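Long-range contact in short-chain dehydrogenase/reductase SDR (Vibrio parahaemolyticus, PDB 3GUY), which probably catalyses NAD(P)-dependent oxidation or reduction, as a member of the short-chain dehydrogenase/reductase family: residues Asp22-Glu35 and Thr42-Arg54. The protein carries 2 engineered substitutions. Sequence-based numbering, arbitrary orientation.
Sequences DAEGKATYLTGRSE and TNCLSNNVGYRAR. Engineered in segment 42-54: Arg54 (natural residue Cys).
Strand 28-32 and the short strand 51-53 run parallel, their axes 4.7 Å apart at an angle of 13°, and the chain leading into strand 51-53 is bonded to strand 28-32 through Val49 N to Thr28 O (2.9 Å) and Leu30 N to Gly50 O (3.1 Å). The Asn48 side chain bridges the two segments beside these bonds: with CG anti to the backbone N (chi1 173°), its amide swings back to the strands, where ND2 donates to Thr28 OG1 (3.1 Å) and to Gly50 O while OD1 receives Gly50 N in an Asx turn. Leu30 N and Asn48 ND2 thus grip Gly50 O from opposite faces of its carbonyl plane. Gly50 lets the Tyr29 ring lie against the chain, with Tyr51 N over one ring face. With helix 35-42 between them, the strands form a right-handed beta-alpha-beta crossover of the Rossmann fold, strand 51-53 being the sheet's outermost on this side within the chain. At the end of helix 12-23, the Asp22 carboxylate receives two successive backbone N-H groups, OD1 binding Asn47 N through its syn lone pair (2.8 Å) and OD2 binding Ser46 N (3.1 Å). Asn47 ND2 returns a bond to Asp22 O. Leu45 and Leu30 meet tip to tip, CD1 to CD1 at 4.0 Å. Farther along, Thr31 OG1 donates to Arg52 O (2.6 Å), nearly in line with the C=O bond, and the guanidinium groups of Arg52 and the engineered Arg54 lie face over face, Arg54 NH2 being hydrogen-bonded to Glu61 O and Gln64 OE1 of helix 59-67.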
ATOM      1  N   ASP D  22      30.114   8.660 -16.027  1.00 37.81           N
ATOM      2  CA  ASP D  22      31.454   9.055 -16.460  1.00 37.94           C
ATOM      3  C   ASP D  22      31.684   8.747 -17.952  1.00 38.79           C
ATOM      4  O   ASP D  22      32.047   9.640 -18.711  1.00 39.79           O
ATOM      5  CB  ASP D  22      32.504   8.339 -15.632  1.00 37.44           C
ATOM      6  CG  ASP D  22      33.914   8.736 -16.017  1.00 37.24           C
ATOM      7  OD1 ASP D  22      34.306   9.854 -15.656  1.00 37.68           O
ATOM      8  OD2 ASP D  22      34.627   7.926 -16.657  1.00 37.43           O
ATOM      9  N   ALA D  23      31.499   7.488 -18.347  1.00 39.83           N
ATOM     10  CA  ALA D  23      31.493   7.074 -19.766  1.00 40.99           C
ATOM     11  C   ALA D  23      30.661   7.970 -20.715  1.00 42.02           C
ATOM     12  O   ALA D  23      30.958   8.010 -21.907  1.00 43.26           O
ATOM     13  CB  ALA D  23      31.020   5.656 -19.885  1.00 40.34           C
ATOM     14  N   GLU D  24      29.631   8.662 -20.222  1.00 42.51           N
ATOM     15  CA  GLU D  24      28.880   9.638 -21.040  1.00 43.07           C
ATOM     16  C   GLU D  24      29.529  10.998 -21.028  1.00 43.04           C
ATOM     17  O   GLU D  24      28.892  11.991 -21.380  1.00 42.59           O
ATOM     18  CB  GLU D  24      27.462   9.867 -20.506  1.00 43.98           C
ATOM     19  CG  GLU D  24      26.489   8.756 -20.710  1.00 45.58           C
ATOM     20  CD  GLU D  24      25.127   9.104 -20.113  1.00 48.23           C
ATOM     21  OE1 GLU D  24      25.040   9.725 -19.021  1.00 48.41           O
ATOM     22  OE2 GLU D  24      24.121   8.731 -20.741  1.00 52.31           O
ATOM     23  N   GLY D  25      30.767  11.070 -20.551  1.00 43.29           N
ATOM     24  CA  GLY D  25      31.451  12.342 -20.393  1.00 43.46           C
ATOM     25  C   GLY D  25      31.040  13.219 -19.213  1.00 43.46           C
ATOM     26  O   GLY D  25      31.563  14.319 -19.084  1.00 43.89           O
ATOM     27  N   LYS D  26      30.155  12.763 -18.319  1.00 42.80           N
ATOM     28  CA  LYS D  26      29.633  13.667 -17.273  1.00 41.91           C
ATOM     29  C   LYS D  26      30.475  13.713 -15.980  1.00 40.24           C
ATOM     30  O   LYS D  26      31.010  12.700 -15.526  1.00 39.67           O
ATOM     31  CB  LYS D  26      28.191  13.315 -16.945  1.00 42.71           C
ATOM     32  CG  LYS D  26      27.313  13.180 -18.189  1.00 45.61           C
ATOM     33  CD  LYS D  26      25.873  13.632 -17.923  1.00 47.82           C
ATOM     34  CE  LYS D  26      24.920  13.042 -18.962  1.00 48.67           C
ATOM     35  NZ  LYS D  26      23.524  13.119 -18.504  1.00 49.08           N
ATOM     36  N   ALA D  27      30.588  14.900 -15.396  1.00 38.81           N
ATOM     37  CA  ALA D  27      31.311  15.060 -14.125  1.00 38.24           C
ATOM     38  C   ALA D  27      30.552  14.409 -12.953  1.00 37.70           C
ATOM     39  O   ALA D  27      29.379  14.711 -12.726  1.00 37.26           O
ATOM     40  CB  ALA D  27      31.550  16.514 -13.816  1.00 37.88           C
ATOM     41  N   THR D  28      31.265  13.566 -12.207  1.00 37.12           N
ATOM     42  CA  THR D  28      30.789  12.919 -10.977  1.00 35.88           C
ATOM     43  C   THR D  28      31.624  13.316  -9.718  1.00 35.91           C
ATOM     44  O   THR D  28      32.843  13.556  -9.806  1.00 36.43           O
ATOM     45  CB  THR D  28      30.843  11.416 -11.117  1.00 35.67           C
ATOM     46  OG1 THR D  28      32.212  10.995 -11.305  1.00 36.23           O
ATOM     47  CG2 THR D  28      29.991  10.976 -12.280  1.00 35.53           C
ATOM     48  N   TYR D  29      30.938  13.426  -8.575  1.00 35.12           N
ATOM     49  CA  TYR D  29      31.548  13.529  -7.242  1.00 34.07           C
ATOM     50  C   TYR D  29      31.070  12.357  -6.377  1.00 33.15           C
ATOM     51  O   TYR D  29      29.874  12.188  -6.162  1.00 31.79           O
ATOM     52  CB  TYR D  29      31.152  14.844  -6.595  1.00 34.66           C
ATOM     53  CG  TYR D  29      32.014  15.191  -5.392  1.00 37.25           C
ATOM     54  CD1 TYR D  29      33.216  15.924  -5.546  1.00 37.74           C
ATOM     55  CD2 TYR D  29      31.656  14.778  -4.121  1.00 36.08           C
ATOM     56  CE1 TYR D  29      34.006  16.242  -4.455  1.00 37.11           C
ATOM     57  CE2 TYR D  29      32.442  15.101  -3.015  1.00 38.99           C
ATOM     58  CZ  TYR D  29      33.614  15.835  -3.186  1.00 39.37           C
ATOM     59  OH  TYR D  29      34.370  16.130  -2.069  1.00 39.41           O
ATOM     60  N   LEU D  30      31.999  11.516  -5.944  1.00 32.42           N
ATOM     61  CA  LEU D  30      31.676  10.270  -5.293  1.00 32.14           C
ATOM     62  C   LEU D  30      31.913  10.292  -3.770  1.00 33.56           C
ATOM     63  O   LEU D  30      32.944  10.797  -3.277  1.00 33.14           O
ATOM     64  CB  LEU D  30      32.459   9.123  -5.903  1.00 31.84           C
ATOM     65  CG  LEU D  30      32.386   8.935  -7.427  1.00 32.23           C
ATOM     66  CD1 LEU D  30      32.751   7.512  -7.740  1.00 30.86           C
ATOM     67  CD2 LEU D  30      31.053   9.269  -8.061  1.00 30.69           C
ATOM     68  N   THR D  31      30.948   9.746  -3.018  1.00 32.31           N
ATOM     69  CA  THR D  31      31.121   9.638  -1.583  1.00 32.04           C
ATOM     70  C   THR D  31      30.837   8.191  -1.146  1.00 31.84           C
ATOM     71  O   THR D  31      30.105   7.433  -1.804  1.00 31.61           O
ATOM     72  CB  THR D  31      30.307  10.706  -0.787  1.00 31.69           C
ATOM     73  OG1 THR D  31      30.819  10.776   0.554  1.00 30.91           O
ATOM     74  CG2 THR D  31      28.810  10.359  -0.725  1.00 30.89           C
ATOM     75  N   GLY D  32      31.486   7.809  -0.065  1.00 32.19           N
ATOM     76  CA  GLY D  32      31.374   6.463   0.525  1.00 32.93           C
ATOM     77  C   GLY D  32      32.081   6.522   1.858  1.00 34.28           C
ATOM     78  O   GLY D  32      32.555   7.599   2.268  1.00 32.82           O
ATOM     79  N   ARG D  33      32.193   5.382   2.539  1.00 36.41           N
ATOM     80  CA  ARG D  33      32.821   5.395   3.867  1.00 37.79           C
ATOM     81  C   ARG D  33      34.337   5.256   3.770  1.00 37.51           C
ATOM     82  O   ARG D  33      35.042   5.833   4.590  1.00 38.23           O
ATOM     83  CB  ARG D  33      32.160   4.407   4.846  1.00 38.75           C
ATOM     84  CG  ARG D  33      30.818   4.988   5.450  1.00 43.32           C
ATOM     85  CD  ARG D  33      30.409   4.408   6.830  1.00 48.16           C
ATOM     86  NE  ARG D  33      30.742   2.982   7.005  1.00 52.77           N
ATOM     87  CZ  ARG D  33      30.074   1.956   6.468  1.00 55.40           C
ATOM     88  NH1 ARG D  33      29.024   2.159   5.684  1.00 57.06           N
ATOM     89  NH2 ARG D  33      30.464   0.704   6.704  1.00 57.51           N
ATOM     90  N   SER D  34      34.811   4.585   2.721  1.00 37.26           N
ATOM     91  CA  SER D  34      36.218   4.251   2.523  1.00 37.44           C
ATOM     92  C   SER D  34      36.912   5.017   1.395  1.00 37.92           C
ATOM     93  O   SER D  34      36.719   4.707   0.230  1.00 37.64           O
ATOM     94  CB  SER D  34      36.328   2.762   2.216  1.00 37.49           C
ATOM     95  OG  SER D  34      37.667   2.379   2.045  1.00 35.81           O
ATOM     96  N   GLU D  35      37.746   5.985   1.755  1.00 38.36           N
ATOM     97  CA  GLU D  35      38.603   6.672   0.791  1.00 39.20           C
ATOM     98  C   GLU D  35      39.477   5.691  -0.027  1.00 39.33           C
ATOM     99  O   GLU D  35      39.646   5.876  -1.253  1.00 38.20           O
ATOM    100  CB  GLU D  35      39.435   7.756   1.496  1.00 40.15           C
ATOM    101  CG  GLU D  35      40.594   8.320   0.689  1.00 41.37           C
ATOM    102  CD  GLU D  35      40.990   9.745   1.110  1.00 46.00           C
ATOM    103  OE1 GLU D  35      40.348  10.311   2.041  1.00 46.95           O
ATOM    104  OE2 GLU D  35      41.955  10.299   0.506  1.00 46.84           O
ATOM    105  N   THR D  42      37.391   5.787  -8.510  1.00 40.32           N
ATOM    106  CA  THR D  42      37.620   7.073  -9.189  1.00 41.76           C
ATOM    107  C   THR D  42      38.798   7.041 -10.205  1.00 42.95           C
ATOM    108  O   THR D  42      38.889   7.888 -11.097  1.00 42.85           O
ATOM    109  CB  THR D  42      37.867   8.200  -8.136  1.00 42.16           C
ATOM    110  OG1 THR D  42      36.680   8.413  -7.351  1.00 40.77           O
ATOM    111  CG2 THR D  42      38.227   9.504  -8.801  1.00 42.77           C
ATOM    112  N   ASN D  43      39.686   6.060 -10.045  1.00 44.39           N
ATOM    113  CA  ASN D  43      40.827   5.867 -10.928  1.00 45.97           C
ATOM    114  C   ASN D  43      40.451   5.060 -12.173  1.00 46.82           C
ATOM    115  O   ASN D  43      41.288   4.907 -13.059  1.00 47.14           O
ATOM    116  CB  ASN D  43      42.003   5.207 -10.165  1.00 46.17           C
ATOM    117  CG  ASN D  43      42.709   6.186  -9.217  1.00 47.36           C
ATOM    118  OD1 ASN D  43      42.560   7.405  -9.348  1.00 48.62           O
ATOM    119  ND2 ASN D  43      43.472   5.658  -8.257  1.00 47.82           N
ATOM    120  N   CYS D  44      39.212   4.536 -12.219  1.00 47.13           N
ATOM    121  CA  CYS D  44      38.597   4.058 -13.474  1.00 47.61           C
ATOM    122  C   CYS D  44      37.911   5.160 -14.278  1.00 46.64           C
ATOM    123  O   CYS D  44      37.549   4.939 -15.432  1.00 47.32           O
ATOM    124  CB  CYS D  44      37.524   3.001 -13.226  1.00 47.90           C
ATOM    125  SG  CYS D  44      37.984   1.696 -12.142  1.00 51.63           S
ATOM    126  N   LEU D  45      37.694   6.317 -13.673  1.00 45.41           N
ATOM    127  CA  LEU D  45      36.930   7.369 -14.302  1.00 44.58           C
ATOM    128  C   LEU D  45      37.888   8.349 -14.942  1.00 44.82           C
ATOM    129  O   LEU D  45      39.072   8.390 -14.574  1.00 45.33           O
ATOM    130  CB  LEU D  45      36.061   8.071 -13.260  1.00 44.26           C
ATOM    131  CG  LEU D  45      35.268   7.109 -12.359  1.00 43.23           C
ATOM    132  CD1 LEU D  45      34.398   7.906 -11.382  1.00 40.93           C
ATOM    133  CD2 LEU D  45      34.443   6.105 -13.183  1.00 40.90           C
ATOM    134  N   SER D  46      37.389   9.115 -15.912  1.00 43.96           N
ATOM    135  CA  SER D  46      38.185  10.126 -16.602  1.00 43.55           C
ATOM    136  C   SER D  46      37.605  11.555 -16.500  1.00 42.19           C
ATOM    137  O   SER D  46      38.300  12.513 -16.819  1.00 42.30           O
ATOM    138  CB  SER D  46      38.314   9.749 -18.075  1.00 43.64           C
ATOM    139  OG  SER D  46      37.464  10.592 -18.847  1.00 45.99           O
ATOM    140  N   ASN D  47      36.338  11.695 -16.101  1.00 40.74           N
ATOM    141  CA  ASN D  47      35.691  13.024 -15.908  1.00 39.61           C
ATOM    142  C   ASN D  47      35.302  13.322 -14.449  1.00 38.95           C
ATOM    143  O   ASN D  47      34.649  14.329 -14.144  1.00 37.90           O
ATOM    144  CB  ASN D  47      34.487  13.112 -16.820  1.00 39.30           C
ATOM    145  CG  ASN D  47      34.846  12.694 -18.233  1.00 40.18           C
ATOM    146  OD1 ASN D  47      35.797  13.239 -18.809  1.00 38.68           O
ATOM    147  ND2 ASN D  47      34.171  11.678 -18.757  1.00 35.84           N
ATOM    148  N   ASN D  48      35.747  12.456 -13.551  1.00 38.64           N
ATOM    149  CA  ASN D  48      35.470  12.633 -12.132  1.00 38.41           C
ATOM    150  C   ASN D  48      36.139  13.884 -11.549  1.00 39.19           C
ATOM    151  O   ASN D  48      37.313  14.180 -11.837  1.00 39.35           O
ATOM    152  CB  ASN D  48      35.873  11.379 -11.341  1.00 38.16           C
ATOM    153  CG  ASN D  48      35.758  11.587  -9.849  1.00 38.89           C
ATOM    154  OD1 ASN D  48      36.742  11.972  -9.215  1.00 35.49           O
ATOM    155  ND2 ASN D  48      34.522  11.444  -9.293  1.00 33.93           N
ATOM    156  N   VAL D  49      35.390  14.600 -10.707  1.00 38.69           N
ATOM    157  CA  VAL D  49      35.850  15.869 -10.146  1.00 38.57           C
ATOM    158  C   VAL D  49      35.967  15.789  -8.623  1.00 37.67           C
ATOM    159  O   VAL D  49      35.826  16.783  -7.936  1.00 38.33           O
ATOM    160  CB  VAL D  49      34.911  17.032 -10.533  1.00 38.60           C
ATOM    161  CG1 VAL D  49      34.939  17.253 -12.066  1.00 40.16           C
ATOM    162  CG2 VAL D  49      33.503  16.766 -10.042  1.00 39.67           C
ATOM    163  N   GLY D  50      36.232  14.604  -8.100  1.00 37.05           N
ATOM    164  CA  GLY D  50      36.439  14.472  -6.672  1.00 36.47           C
ATOM    165  C   GLY D  50      35.649  13.345  -6.053  1.00 35.78           C
ATOM    166  O   GLY D  50      34.746  12.765  -6.660  1.00 34.19           O
ATOM    167  N   TYR D  51      36.083  13.010  -4.855  1.00 35.86           N
ATOM    168  CA  TYR D  51      35.461  12.032  -4.000  1.00 36.26           C
ATOM    169  C   TYR D  51      35.813  12.411  -2.566  1.00 36.23           C
ATOM    170  O   TYR D  51      36.864  13.048  -2.314  1.00 36.53           O
ATOM    171  CB  TYR D  51      35.966  10.630  -4.300  1.00 36.68           C
ATOM    172  CG  TYR D  51      37.471  10.403  -4.163  1.00 40.34           C
ATOM    173  CD1 TYR D  51      38.019   9.974  -2.960  1.00 44.42           C
ATOM    174  CD2 TYR D  51      38.341  10.569  -5.257  1.00 42.73           C
ATOM    175  CE1 TYR D  51      39.396   9.737  -2.826  1.00 46.54           C
ATOM    176  CE2 TYR D  51      39.733  10.337  -5.138  1.00 45.87           C
ATOM    177  CZ  TYR D  51      40.246   9.917  -3.917  1.00 47.61           C
ATOM    178  OH  TYR D  51      41.591   9.670  -3.761  1.00 50.57           O
ATOM    179  N   ARG D  52      34.961  12.030  -1.626  1.00 34.81           N
ATOM    180  CA  ARG D  52      35.242  12.308  -0.225  1.00 34.25           C
ATOM    181  C   ARG D  52      34.587  11.251   0.644  1.00 34.18           C
ATOM    182  O   ARG D  52      33.393  10.995   0.506  1.00 33.37           O
ATOM    183  CB  ARG D  52      34.691  13.666   0.130  1.00 34.30           C
ATOM    184  CG  ARG D  52      35.185  14.192   1.437  1.00 34.22           C
ATOM    185  CD  ARG D  52      34.665  15.552   1.647  1.00 36.49           C
ATOM    186  NE  ARG D  52      35.102  16.113   2.922  1.00 36.98           N
ATOM    187  CZ  ARG D  52      34.620  17.233   3.447  1.00 37.05           C
ATOM    188  NH1 ARG D  52      33.656  17.920   2.844  1.00 35.83           N
ATOM    189  NH2 ARG D  52      35.093  17.659   4.607  1.00 39.73           N
ATOM    190  N   ALA D  53      35.379  10.628   1.504  1.00 33.78           N
ATOM    191  CA  ALA D  53      34.866   9.684   2.491  1.00 34.07           C
ATOM    192  C   ALA D  53      34.010  10.428   3.476  1.00 33.75           C
ATOM    193  O   ALA D  53      34.466  11.428   4.047  1.00 33.97           O
ATOM    194  CB  ALA D  53      36.027   9.002   3.223  1.00 34.38           C
ATOM    195  N   ARG D  54      32.774   9.958   3.701  1.00 33.49           N
ATOM    196  CA  ARG D  54      31.884  10.562   4.673  1.00 32.98           C
ATOM    197  C   ARG D  54      31.048   9.490   5.374  1.00 33.30           C
ATOM    198  O   ARG D  54      30.726   8.466   4.777  1.00 31.48           O
ATOM    199  CB  ARG D  54      30.914  11.538   4.012  1.00 33.56           C
ATOM    200  CG  ARG D  54      31.501  12.631   3.116  1.00 34.99           C
ATOM    201  CD  ARG D  54      31.668  13.933   3.804  1.00 35.00           C
ATOM    202  NE  ARG D  54      32.792  13.898   4.727  1.00 36.57           N
ATOM    203  CZ  ARG D  54      33.029  14.808   5.676  1.00 34.83           C
ATOM    204  NH1 ARG D  54      34.096  14.682   6.435  1.00 37.16           N
ATOM    205  NH2 ARG D  54      32.212  15.833   5.871  1.00 35.72           N
TER
HETATM  206  O   HOH W   1      32.981  17.544  -0.070  1.00 30.21           O
HETATM  207  O   HOH W   2      29.624   8.728   2.218  1.00 26.66           O
HETATM  208  O   HOH W   3      43.417   9.540  -1.632  1.00 41.12           O
HETATM  209  O   HOH W   4      38.139  11.511   1.822  1.00 42.17           O